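PDB 6D9N: organic hydroperoxide resistance protein from Elizabethkingia anophelis NUHP1, which probably reduces organic hydroperoxides with a pair of reactive cysteines, as other Ohr proteins of the OsmC/Ohr family do. Local coordinates for residues A60-C65 with P130-T135. Residues are numbered along the deposited sequence; the frame is centred on the assembly and turned at random.
Sequences AGYSAC and PYSNAT
Y62 and Y131 run antiparallel alongside each other, each aimed at the other's helix. Their planes are inclined at 40°, with centroids 5.4 Å apart. What covers the Y62 ring is CB of Y131, 3.7 Å from its centroid and 14° off the normal, a CH-pi contact. With CG anti to the backbone N (chi1 -154°), Y62 reaches S132, whose OG lies in the ring plane and hydrogen-bonds Y62 OH at 2.8 Å; S132 OG also bonds H126, so the buried hydroxyl pair is tied to helix 115-128. Y131 lays one ring face against the backbone of G61, its OH 3.2 Å from G61 CA, where no side chain intervenes; that OH bonds P54 O of the second subunit. On the same side of the Y131 ring, farther toward its CD2 atom, C65 CB is 3.6 Å from Y131 CD2. C65 SG is disulfide-bonded to C129, immediately before P130, which fixes the short helix 130-135 against helix 54-77. A thiocyanate, probably a crystallant, lies near C65. The disulfide and the family are consistent with the oxidised peroxidatic-resolving cysteine pair of Ohr proteins, here packed near the dimer interface.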
loop_
_atom_site.group_PDB
_atom_site.type_symbol
_atom_site.label_atom_id
_atom_site.label_comp_id
_atom_site.label_asym_id
_atom_site.label_seq_id
_atom_site.Cartn_x
_atom_site.Cartn_y
_atom_site.Cartn_z
ATOM N N ALA B 60 6.866 0.348 1.841
ATOM C CA ALA B 60 7.370 -0.996 1.593
ATOM C C ALA B 60 6.712 -1.604 0.356
ATOM O O ALA B 60 7.392 -2.158 -0.534
ATOM C CB ALA B 60 7.134 -1.855 2.828
ATOM N N GLY B 61 5.382 -1.491 0.275
ATOM C CA GLY B 61 4.673 -2.053 -0.862
ATOM C C GLY B 61 5.030 -1.368 -2.168
ATOM O O GLY B 61 5.164 -2.035 -3.199
ATOM N N TYR B 62 5.122 -0.032 -2.161
ATOM C CA TYR B 62 5.398 0.673 -3.406
ATOM C C TYR B 62 6.819 0.363 -3.886
ATOM O O TYR B 62 7.054 0.101 -5.077
ATOM C CB TYR B 62 5.174 2.171 -3.222
ATOM C CG TYR B 62 4.814 2.932 -4.494
ATOM C CD1 TYR B 62 4.124 4.157 -4.404
ATOM C CD2 TYR B 62 5.169 2.480 -5.778
ATOM C CE1 TYR B 62 3.782 4.878 -5.536
ATOM C CE2 TYR B 62 4.808 3.198 -6.923
ATOM C CZ TYR B 62 4.147 4.396 -6.785
ATOM O OH TYR B 62 3.812 5.163 -7.889
ATOM N N SER B 63 7.799 0.414 -2.985
ATOM C CA SER B 63 9.165 0.087 -3.390
ATOM C C SER B 63 9.239 -1.321 -3.966
ATOM O O SER B 63 9.868 -1.514 -5.010
ATOM C CB SER B 63 10.147 0.284 -2.241
ATOM O OG SER B 63 9.937 -0.627 -1.191
ATOM N N ALA B 64 8.558 -2.289 -3.345
ATOM C CA ALA B 64 8.558 -3.646 -3.874
ATOM C C ALA B 64 7.797 -3.758 -5.196
ATOM O O ALA B 64 8.247 -4.462 -6.115
ATOM C CB ALA B 64 7.963 -4.583 -2.827
ATOM N N CYS B 65 6.645 -3.102 -5.320
ATOM C CA CYS B 65 5.887 -3.122 -6.564
ATOM C C CYS B 65 6.725 -2.558 -7.698
ATOM O O CYS B 65 6.819 -3.137 -8.794
ATOM C CB CYS B 65 4.617 -2.259 -6.372
ATOM S SG CYS B 65 3.540 -2.224 -7.854
ATOM N N PRO B 130 1.223 -1.655 -10.358
ATOM C CA PRO B 130 -0.137 -1.264 -9.943
ATOM C C PRO B 130 -0.208 -0.104 -8.976
ATOM O O PRO B 130 -1.210 0.622 -9.020
ATOM C CB PRO B 130 -0.708 -2.548 -9.320
ATOM C CG PRO B 130 -0.046 -3.605 -10.121
ATOM C CD PRO B 130 1.377 -3.102 -10.373
ATOM N N TYR B 131 0.790 0.105 -8.123
ATOM C CA TYR B 131 0.700 1.233 -7.199
ATOM C C TYR B 131 0.787 2.543 -7.956
ATOM O O TYR B 131 0.115 3.527 -7.585
ATOM C CB TYR B 131 1.817 1.210 -6.176
ATOM C CG TYR B 131 1.679 0.274 -4.975
ATOM C CD1 TYR B 131 1.861 0.759 -3.696
ATOM C CD2 TYR B 131 1.427 -1.085 -5.126
ATOM C CE1 TYR B 131 1.792 -0.081 -2.567
ATOM C CE2 TYR B 131 1.359 -1.945 -4.040
ATOM C CZ TYR B 131 1.575 -1.444 -2.755
ATOM O OH TYR B 131 1.551 -2.275 -1.647
ATOM N N SER B 132 1.613 2.585 -9.022
ATOM C CA SER B 132 1.659 3.774 -9.867
ATOM C C SER B 132 0.339 4.003 -10.571
ATOM O O SER B 132 -0.146 5.139 -10.637
ATOM C CB SER B 132 2.781 3.658 -10.900
ATOM O OG SER B 132 4.034 3.670 -10.258
ATOM N N ASN B 133 -0.253 2.947 -11.145
ATOM C CA ASN B 133 -1.551 3.121 -11.784
ATOM C C ASN B 133 -2.626 3.524 -10.790
ATOM O O ASN B 133 -3.515 4.300 -11.141
ATOM C CB ASN B 133 -1.920 1.838 -12.528
ATOM C CG ASN B 133 -1.013 1.620 -13.725
ATOM O OD1 ASN B 133 -0.809 2.542 -14.514
ATOM N ND2 ASN B 133 -0.466 0.419 -13.874
ATOM N N ALA B 134 -2.542 3.048 -9.545
ATOM C CA ALA B 134 -3.595 3.350 -8.567
ATOM C C ALA B 134 -3.553 4.796 -8.087
ATOM O O ALA B 134 -4.571 5.313 -7.606
ATOM C CB ALA B 134 -3.444 2.410 -7.363
ATOM N N THR B 135 -2.388 5.442 -8.130
ATOM C CA THR B 135 -2.206 6.759 -7.513
ATOM C C THR B 135 -2.110 7.903 -8.510
ATOM O O THR B 135 -2.178 9.068 -8.092
ATOM C CB THR B 135 -0.959 6.787 -6.606
ATOM O OG1 THR B 135 0.216 6.431 -7.347
ATOM C CG2 THR B 135 -1.166 5.871 -5.387
#